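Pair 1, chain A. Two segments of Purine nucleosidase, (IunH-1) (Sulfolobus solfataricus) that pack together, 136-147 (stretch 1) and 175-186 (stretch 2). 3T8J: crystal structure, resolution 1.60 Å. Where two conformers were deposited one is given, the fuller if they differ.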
# COMPACT_ATOMS: atom_id res chain seq x y z
N SER A 136 -17.84 -25.33 -1.34
CA SER A 136 -17.91 -26.61 -2.08
C SER A 136 -18.11 -26.46 -3.58
O SER A 136 -17.91 -27.39 -4.35
CB SER A 136 -18.97 -27.55 -1.48
OG SER A 136 -20.28 -27.18 -1.81
N ILE A 137 -18.48 -25.25 -4.03
CA ILE A 137 -18.66 -25.05 -5.47
C ILE A 137 -17.35 -25.17 -6.25
O ILE A 137 -17.37 -25.33 -7.47
CB ILE A 137 -19.40 -23.70 -5.84
CG1 ILE A 137 -18.55 -22.46 -5.53
CG2 ILE A 137 -20.75 -23.61 -5.16
CD1 ILE A 137 -19.18 -21.14 -6.04
N VAL A 138 -16.20 -25.12 -5.58
CA VAL A 138 -14.93 -25.26 -6.27
C VAL A 138 -14.79 -26.66 -6.91
O VAL A 138 -14.28 -26.78 -8.03
CB VAL A 138 -13.75 -24.98 -5.34
CG1 VAL A 138 -12.45 -25.45 -5.95
CG2 VAL A 138 -13.67 -23.50 -4.99
N LYS A 139 -15.27 -27.69 -6.24
CA LYS A 139 -15.30 -29.02 -6.88
C LYS A 139 -16.50 -29.20 -7.79
O LYS A 139 -16.40 -29.85 -8.86
CB LYS A 139 -15.25 -30.15 -5.87
CG LYS A 139 -15.20 -31.52 -6.60
CD LYS A 139 -14.67 -32.61 -5.80
CE LYS A 139 -14.90 -33.92 -6.52
NZ LYS A 139 -14.30 -35.06 -5.77
N LYS A 140 -17.66 -28.66 -7.39
CA LYS A 140 -18.90 -28.89 -8.15
C LYS A 140 -18.90 -28.21 -9.52
O LYS A 140 -19.53 -28.72 -10.47
CB LYS A 140 -20.13 -28.45 -7.34
CG LYS A 140 -20.33 -29.29 -6.09
CD LYS A 140 -21.35 -28.73 -5.16
CE LYS A 140 -21.45 -29.60 -3.90
NZ LYS A 140 -22.37 -29.01 -2.90
N ILE A 141 -18.22 -27.08 -9.63
CA ILE A 141 -18.02 -26.46 -10.94
C ILE A 141 -16.79 -27.09 -11.61
O ILE A 141 -15.65 -27.05 -11.08
CB ILE A 141 -17.90 -24.93 -10.80
CG1 ILE A 141 -19.23 -24.35 -10.31
CG2 ILE A 141 -17.36 -24.31 -12.10
CD1 ILE A 141 -19.17 -22.87 -9.88
N LYS A 142 -17.01 -27.68 -12.78
CA LYS A 142 -15.98 -28.38 -13.54
C LYS A 142 -14.88 -27.45 -14.04
O LYS A 142 -13.69 -27.79 -14.05
CB LYS A 142 -16.66 -29.10 -14.73
CG LYS A 142 -15.73 -29.82 -15.66
CD LYS A 142 -16.49 -30.60 -16.72
CE LYS A 142 -15.54 -31.34 -17.63
NZ LYS A 142 -16.23 -32.37 -18.43
N LYS A 143 -15.26 -26.26 -14.50
CA LYS A 143 -14.36 -25.39 -15.22
C LYS A 143 -14.87 -23.94 -15.13
O LYS A 143 -16.07 -23.73 -15.22
CB LYS A 143 -14.31 -25.81 -16.68
CG LYS A 143 -13.27 -25.15 -17.50
CD LYS A 143 -11.87 -25.62 -17.12
CE LYS A 143 -10.86 -24.81 -17.86
NZ LYS A 143 -9.49 -25.38 -17.69
N VAL A 144 -13.94 -23.01 -14.93
CA VAL A 144 -14.21 -21.55 -15.03
C VAL A 144 -13.38 -21.03 -16.19
O VAL A 144 -12.14 -21.13 -16.20
CB VAL A 144 -13.88 -20.82 -13.73
CG1 VAL A 144 -14.26 -19.34 -13.83
CG2 VAL A 144 -14.62 -21.49 -12.56
N TRP A 145 -14.08 -20.42 -17.16
CA TRP A 145 -13.47 -19.78 -18.33
C TRP A 145 -13.52 -18.27 -18.11
O TRP A 145 -14.60 -17.70 -18.08
CB TRP A 145 -14.26 -20.16 -19.58
CG TRP A 145 -14.38 -21.65 -19.85
CD1 TRP A 145 -15.43 -22.48 -19.53
CD2 TRP A 145 -13.43 -22.47 -20.55
NE1 TRP A 145 -15.18 -23.75 -19.98
CE2 TRP A 145 -13.95 -23.78 -20.59
CE3 TRP A 145 -12.18 -22.23 -21.12
CZ2 TRP A 145 -13.27 -24.82 -21.19
CZ3 TRP A 145 -11.50 -23.28 -21.72
CH2 TRP A 145 -12.05 -24.56 -21.74
N VAL A 146 -12.37 -17.67 -17.88
CA VAL A 146 -12.27 -16.26 -17.47
C VAL A 146 -11.76 -15.40 -18.63
O VAL A 146 -10.69 -15.67 -19.19
CB VAL A 146 -11.30 -16.10 -16.29
CG1 VAL A 146 -11.08 -14.61 -15.94
CG2 VAL A 146 -11.81 -16.84 -15.04
N MET A 147 -12.54 -14.39 -19.00
CA MET A 147 -12.01 -13.31 -19.83
C MET A 147 -11.52 -12.27 -18.81
O MET A 147 -12.33 -11.71 -18.04
CB MET A 147 -13.05 -12.68 -20.75
CG MET A 147 -12.46 -11.73 -21.79
SD MET A 147 -11.98 -10.13 -21.06
CE MET A 147 -10.35 -9.91 -21.78
N VAL A 175 -11.54 -15.45 -6.24
CA VAL A 175 -11.75 -16.49 -7.24
C VAL A 175 -10.42 -17.19 -7.59
O VAL A 175 -10.38 -18.42 -7.68
CB VAL A 175 -12.44 -15.89 -8.48
CG1 VAL A 175 -12.34 -16.81 -9.69
CG2 VAL A 175 -13.91 -15.62 -8.12
N PHE A 176 -9.35 -16.40 -7.75
CA PHE A 176 -8.05 -16.95 -8.13
C PHE A 176 -7.38 -17.70 -6.99
O PHE A 176 -6.46 -18.47 -7.28
CB PHE A 176 -7.15 -15.87 -8.77
CG PHE A 176 -7.39 -15.67 -10.22
CD1 PHE A 176 -8.49 -14.93 -10.66
CD2 PHE A 176 -6.55 -16.18 -11.17
CE1 PHE A 176 -8.73 -14.73 -12.00
CE2 PHE A 176 -6.81 -16.01 -12.52
CZ PHE A 176 -7.89 -15.25 -12.93
N ASN A 177 -7.81 -17.47 -5.74
CA ASN A 177 -7.24 -18.15 -4.57
C ASN A 177 -8.07 -19.37 -4.13
O ASN A 177 -7.60 -20.18 -3.31
CB ASN A 177 -7.13 -17.15 -3.41
CG ASN A 177 -6.45 -17.71 -2.19
OD1 ASN A 177 -5.27 -18.06 -2.23
ND2 ASN A 177 -7.19 -17.79 -1.09
N ALA A 178 -9.27 -19.54 -4.67
CA ALA A 178 -10.24 -20.54 -4.18
C ALA A 178 -9.90 -21.99 -4.53
O ALA A 178 -10.29 -22.91 -3.80
CB ALA A 178 -11.65 -20.22 -4.68
N GLY A 179 -9.24 -22.19 -5.67
CA GLY A 179 -8.91 -23.54 -6.19
C GLY A 179 -9.74 -24.03 -7.38
O GLY A 179 -9.77 -25.21 -7.68
N PHE A 180 -10.43 -23.12 -8.08
CA PHE A 180 -11.16 -23.48 -9.28
C PHE A 180 -10.18 -23.89 -10.40
O PHE A 180 -9.03 -23.43 -10.43
CB PHE A 180 -11.92 -22.24 -9.81
CG PHE A 180 -13.10 -21.79 -8.97
CD1 PHE A 180 -14.30 -22.49 -9.01
CD2 PHE A 180 -13.04 -20.63 -8.19
CE1 PHE A 180 -15.38 -22.07 -8.26
CE2 PHE A 180 -14.14 -20.20 -7.46
CZ PHE A 180 -15.30 -20.92 -7.49
N ASP A 181 -10.67 -24.67 -11.36
CA ASP A 181 -9.94 -25.00 -12.59
C ASP A 181 -10.19 -23.86 -13.57
O ASP A 181 -11.26 -23.82 -14.16
CB ASP A 181 -10.45 -26.34 -13.14
CG ASP A 181 -9.69 -26.81 -14.37
OD1 ASP A 181 -8.95 -26.00 -14.97
OD2 ASP A 181 -9.85 -28.01 -14.77
N ILE A 182 -9.22 -22.96 -13.69
CA ILE A 182 -9.35 -21.71 -14.46
C ILE A 182 -8.51 -21.75 -15.72
O ILE A 182 -7.31 -22.07 -15.66
CB ILE A 182 -8.86 -20.51 -13.62
CG1 ILE A 182 -9.81 -20.25 -12.44
CG2 ILE A 182 -8.73 -19.23 -14.49
CD1 ILE A 182 -9.25 -19.25 -11.40
N THR A 183 -9.13 -21.39 -16.85
CA THR A 183 -8.42 -21.03 -18.07
C THR A 183 -8.76 -19.56 -18.34
O THR A 183 -9.93 -19.21 -18.35
CB THR A 183 -8.77 -21.95 -19.26
OG1 THR A 183 -8.24 -23.27 -19.01
CG2 THR A 183 -8.15 -21.41 -20.55
N MET A 184 -7.72 -18.74 -18.50
CA MET A 184 -7.84 -17.27 -18.56
C MET A 184 -7.39 -16.77 -19.93
O MET A 184 -6.33 -17.13 -20.43
CB MET A 184 -6.93 -16.70 -17.45
CG MET A 184 -6.76 -15.29 -17.40
SD MET A 184 -5.44 -15.05 -16.13
CE MET A 184 -6.30 -13.76 -15.50
N ILE A 185 -8.21 -15.89 -20.51
CA ILE A 185 -7.95 -15.25 -21.79
C ILE A 185 -7.72 -13.74 -21.52
O ILE A 185 -8.67 -13.03 -21.20
CB ILE A 185 -9.14 -15.44 -22.76
CG1 ILE A 185 -9.27 -16.90 -23.29
CG2 ILE A 185 -8.99 -14.59 -24.02
CD1 ILE A 185 -9.47 -18.01 -22.23
N PRO A 186 -6.48 -13.25 -21.67
CA PRO A 186 -6.18 -11.84 -21.35
C PRO A 186 -6.53 -10.84 -22.46
O PRO A 186 -6.46 -11.17 -23.65
CB PRO A 186 -4.66 -11.83 -21.11
CG PRO A 186 -4.24 -13.25 -21.14
CD PRO A 186 -5.24 -14.02 -21.88
O HOH W 1 -11.12 -27.41 -8.73
O HOH W 2 -13.41 -25.60 -10.51

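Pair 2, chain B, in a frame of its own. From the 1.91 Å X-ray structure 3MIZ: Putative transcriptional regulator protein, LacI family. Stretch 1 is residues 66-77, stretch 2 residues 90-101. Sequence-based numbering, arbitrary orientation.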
# COMPACT_ATOMS: atom_id res chain seq x y z
N PHE B 66 -4.02 14.84 -22.17
CA PHE B 66 -4.62 15.81 -21.28
C PHE B 66 -4.98 17.11 -22.00
O PHE B 66 -6.02 17.71 -21.72
CB PHE B 66 -3.72 16.10 -20.08
CG PHE B 66 -3.85 15.08 -18.97
CD1 PHE B 66 -5.06 14.43 -18.75
CD2 PHE B 66 -2.77 14.80 -18.14
CE1 PHE B 66 -5.19 13.50 -17.71
CE2 PHE B 66 -2.91 13.87 -17.10
CZ PHE B 66 -4.11 13.23 -16.89
N GLN B 67 -4.13 17.55 -22.91
CA GLN B 67 -4.42 18.77 -23.65
C GLN B 67 -5.70 18.54 -24.45
O GLN B 67 -6.61 19.36 -24.43
CB GLN B 67 -3.28 19.13 -24.61
CG GLN B 67 -3.51 20.43 -25.37
CD GLN B 67 -2.35 20.80 -26.28
OE1 GLN B 67 -2.03 20.07 -27.22
NE2 GLN B 67 -1.70 21.93 -26.00
N SER B 68 -5.75 17.40 -25.13
CA SER B 68 -6.90 17.02 -25.93
C SER B 68 -8.21 17.03 -25.14
O SER B 68 -9.25 17.42 -25.65
CB SER B 68 -6.68 15.62 -26.52
OG SER B 68 -7.86 15.11 -27.10
N HIS B 69 -8.13 16.60 -23.88
CA HIS B 69 -9.30 16.53 -23.01
C HIS B 69 -9.62 17.83 -22.26
O HIS B 69 -10.53 17.87 -21.44
CB HIS B 69 -9.12 15.39 -22.01
CG HIS B 69 -9.31 14.03 -22.60
ND1 HIS B 69 -10.54 13.52 -22.92
CD2 HIS B 69 -8.41 13.07 -22.94
CE1 HIS B 69 -10.40 12.30 -23.43
NE2 HIS B 69 -9.11 12.01 -23.44
N ARG B 70 -8.87 18.89 -22.56
CA ARG B 70 -9.06 20.21 -21.95
C ARG B 70 -8.90 20.26 -20.43
O ARG B 70 -9.61 21.00 -19.75
CB ARG B 70 -10.43 20.78 -22.32
CG ARG B 70 -10.82 20.62 -23.79
CD ARG B 70 -9.75 21.12 -24.74
NE ARG B 70 -10.12 20.87 -26.13
CZ ARG B 70 -9.29 20.97 -27.17
NH1 ARG B 70 -8.02 21.31 -26.97
NH2 ARG B 70 -9.72 20.73 -28.40
N ILE B 71 -7.98 19.47 -19.88
CA ILE B 71 -7.74 19.49 -18.44
C ILE B 71 -7.31 20.91 -18.07
O ILE B 71 -6.57 21.55 -18.82
CB ILE B 71 -6.62 18.50 -18.06
CG1 ILE B 71 -7.08 17.06 -18.34
CG2 ILE B 71 -6.25 18.66 -16.60
CD1 ILE B 71 -8.34 16.66 -17.59
N ASP B 72 -7.78 21.41 -16.93
CA ASP B 72 -7.45 22.76 -16.49
C ASP B 72 -6.03 22.90 -15.94
O ASP B 72 -5.40 23.94 -16.09
CB ASP B 72 -8.43 23.25 -15.42
CG ASP B 72 -9.80 23.53 -15.97
OD1 ASP B 72 -9.93 23.72 -17.20
OD2 ASP B 72 -10.76 23.57 -15.16
N GLY B 73 -5.54 21.84 -15.30
CA GLY B 73 -4.19 21.87 -14.75
C GLY B 73 -3.69 20.47 -14.46
O GLY B 73 -4.46 19.51 -14.48
N VAL B 74 -2.40 20.35 -14.18
CA VAL B 74 -1.79 19.05 -13.89
C VAL B 74 -1.00 19.04 -12.59
O VAL B 74 -0.28 19.99 -12.27
CB VAL B 74 -0.81 18.61 -15.01
CG1 VAL B 74 0.03 17.41 -14.54
CG2 VAL B 74 -1.57 18.24 -16.26
N LEU B 75 -1.16 17.97 -11.82
CA LEU B 75 -0.39 17.80 -10.61
C LEU B 75 0.55 16.66 -10.97
O LEU B 75 0.12 15.53 -11.18
CB LEU B 75 -1.30 17.43 -9.44
CG LEU B 75 -2.20 18.60 -9.05
CD1 LEU B 75 -3.31 18.13 -8.12
CD2 LEU B 75 -1.35 19.69 -8.40
N TYR B 76 1.83 16.99 -11.11
CA TYR B 76 2.86 16.03 -11.46
C TYR B 76 3.32 15.43 -10.15
O TYR B 76 4.03 16.09 -9.38
CB TYR B 76 4.01 16.76 -12.14
CG TYR B 76 4.92 15.85 -12.91
CD1 TYR B 76 4.57 15.43 -14.19
CD2 TYR B 76 6.14 15.43 -12.37
CE1 TYR B 76 5.40 14.63 -14.93
CE2 TYR B 76 6.98 14.62 -13.11
CZ TYR B 76 6.61 14.22 -14.40
OH TYR B 76 7.44 13.43 -15.16
N VAL B 77 2.94 14.19 -9.89
CA VAL B 77 3.27 13.53 -8.63
C VAL B 77 4.14 12.29 -8.78
O VAL B 77 3.83 11.38 -9.55
CB VAL B 77 1.96 13.13 -7.90
CG1 VAL B 77 2.28 12.54 -6.53
CG2 VAL B 77 1.04 14.33 -7.78
N ASP B 90 5.42 19.35 -26.59
CA ASP B 90 5.05 20.73 -26.90
C ASP B 90 3.84 21.22 -26.11
O ASP B 90 3.39 22.35 -26.30
CB ASP B 90 4.75 20.88 -28.40
CG ASP B 90 5.98 20.68 -29.25
OD1 ASP B 90 7.00 21.35 -28.98
OD2 ASP B 90 5.93 19.86 -30.19
N VAL B 91 3.31 20.37 -25.24
CA VAL B 91 2.15 20.72 -24.43
C VAL B 91 2.44 21.72 -23.32
O VAL B 91 3.45 21.62 -22.62
CB VAL B 91 1.51 19.46 -23.81
CG1 VAL B 91 0.37 19.85 -22.88
CG2 VAL B 91 1.01 18.53 -24.90
N SER B 92 1.54 22.69 -23.18
CA SER B 92 1.65 23.72 -22.16
C SER B 92 0.37 23.77 -21.35
O SER B 92 -0.68 24.19 -21.85
CB SER B 92 1.90 25.08 -22.81
OG SER B 92 1.83 26.12 -21.85
N ILE B 93 0.45 23.34 -20.09
CA ILE B 93 -0.71 23.34 -19.20
C ILE B 93 -0.21 23.73 -17.81
O ILE B 93 0.87 23.29 -17.40
CB ILE B 93 -1.33 21.92 -19.08
CG1 ILE B 93 -1.76 21.42 -20.46
CG2 ILE B 93 -2.52 21.96 -18.12
CD1 ILE B 93 -2.36 20.02 -20.44
N PRO B 94 -0.96 24.57 -17.08
CA PRO B 94 -0.52 24.97 -15.74
C PRO B 94 -0.21 23.70 -14.95
O PRO B 94 -1.03 22.78 -14.91
CB PRO B 94 -1.74 25.70 -15.18
CG PRO B 94 -2.31 26.36 -16.41
CD PRO B 94 -2.21 25.26 -17.45
N THR B 95 0.97 23.66 -14.34
CA THR B 95 1.41 22.48 -13.61
C THR B 95 2.12 22.76 -12.29
O THR B 95 2.87 23.73 -12.18
CB THR B 95 2.38 21.66 -14.49
OG1 THR B 95 1.72 21.26 -15.69
CG2 THR B 95 2.89 20.43 -13.75
N VAL B 96 1.86 21.92 -11.30
CA VAL B 96 2.51 22.03 -10.00
C VAL B 96 3.07 20.64 -9.71
O VAL B 96 2.38 19.63 -9.86
CB VAL B 96 1.53 22.44 -8.88
CG1 VAL B 96 2.22 22.33 -7.52
CG2 VAL B 96 1.07 23.88 -9.09
N MSE B 97 4.34 20.58 -9.33
CA MSE B 97 4.98 19.30 -9.03
C MSE B 97 4.86 18.99 -7.54
O MSE B 97 5.04 19.87 -6.70
CB MSE B 97 6.46 19.34 -9.45
CG MSE B 97 6.64 19.49 -10.96
SE MSE B 97 8.50 19.71 -11.48
CE MSE B 97 9.10 17.92 -11.14
N ILE B 98 4.55 17.74 -7.21
CA ILE B 98 4.41 17.32 -5.82
C ILE B 98 5.26 16.09 -5.52
O ILE B 98 5.13 15.06 -6.20
CB ILE B 98 2.94 17.00 -5.47
CG1 ILE B 98 2.05 18.21 -5.80
CG2 ILE B 98 2.83 16.65 -3.97
CD1 ILE B 98 0.54 17.89 -5.83
N ASN B 99 6.10 16.21 -4.51
CA ASN B 99 7.01 15.15 -4.04
C ASN B 99 8.23 15.04 -4.96
O ASN B 99 8.95 14.04 -4.94
CB ASN B 99 6.29 13.80 -3.99
CG ASN B 99 6.94 12.83 -3.01
OD1 ASN B 99 6.80 11.62 -3.12
ND2 ASN B 99 7.66 13.38 -2.05
N CYS B 100 8.44 16.07 -5.76
CA CYS B 100 9.55 16.10 -6.68
C CYS B 100 9.91 17.54 -7.01
O CYS B 100 9.15 18.47 -6.72
CB CYS B 100 9.19 15.33 -7.96
SG CYS B 100 7.65 15.85 -8.78
N ARG B 101 11.08 17.72 -7.61
CA ARG B 101 11.58 19.03 -7.98
C ARG B 101 12.13 18.95 -9.41
O ARG B 101 12.70 17.93 -9.80
CB ARG B 101 12.69 19.44 -7.01
CG ARG B 101 13.79 20.30 -7.59
CD ARG B 101 14.94 20.39 -6.61
NE ARG B 101 15.08 19.14 -5.87
CZ ARG B 101 15.99 18.90 -4.93
NH1 ARG B 101 16.89 19.82 -4.59
NH2 ARG B 101 15.99 17.73 -4.31

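The sharpest difference between the two pairs lies just before the matched valines Val A144 and Val B74. In pair 1 this position is Lys A143, whose CA-to-CB bond points sideways but whose end comes nearer the other stretch, in polar company: NZ donates to Asp A181 OD1 at 2.8 Å, forming a salt bridge, and to Thr A183 OG1, also at 2.8 Å. In pair 2 the matching residue is Gly B73, and the matches of the two partners are Pro B94 and Val B96. No charge or hydroxyl remains at any of the three positions. Gly B73 instead lies close against its neighbor, with CA 3.3 Å from Pro B94 O and 3.8 Å from Ile B93 CG2.

Beneath this contrast the backbones agree closely, with an RMSD of 0.8 Å over 14 central residues. Each pair sets two parallel strands side by side, their axes 4.7 Å apart at closest approach and inclined by 20° in pair 1 and 17° in pair 2. The ladder of hydrogen bonds is the same. In pair 1, Val A144 N donates to Asp A181 O (2.9 Å) and Val A144 O accepts from Thr A183 N (3.1 Å); Val A146 repeats the pattern, its N reaching Thr A183 O at 2.9 Å and its O receiving Ile A185 N at 2.8 Å. In pair 2, Val B74 and Tyr B76 take these roles: Val B74 N bonds to Pro B94 O (2.9 Å) and Val B96 N to Val B74 O (3.0 Å), then Tyr B76 N to Val B96 O (3.0 Å) and Ile B98 N to Tyr B76 O (2.8 Å). Because the ladder uses main-chain atoms, even proline can serve in it, supplying the carbonyl that aspartate supplies in pair 1.

The apolar plug before the second strand shows how one packing problem admits different solutions. Phe A180 spreads its ring among Ile A137, Val A138, Ile A141 and Val A144; Val A138 CG2 sits over one face, 3.9 Å from the centroid in a CH-pi contact, while Val A144 CG2 approaches CD1 at 3.7 Å. Its match, Ile B93, covers similar ground with a branched chain: CG2 lies 4.3 Å from Val B74 CG2, and CD1 reaches back to the helix, 4.2 Å from Phe B66 CB. The valines Val A144 and Val B74 nearly coincide, their side-chain centers 0.4 Å apart, so a common surface receives either plug.

Farther along, Val A146 matches Tyr B76. The small valine packs its CG2 against Ile A182 CG2 at 3.9 Å, and its CG1 lies at the edge of the Phe A176 ring. The tyrosine places CB 4.0 Å from Met B97 CG, and Cys B100 SG meets the edge of its ring, 3.9 Å from CD2. The general principle is that main-chain bonding fixes the register of parallel strands, while side chains may fill the flanking space with salt bridge, ring or aliphatic branch.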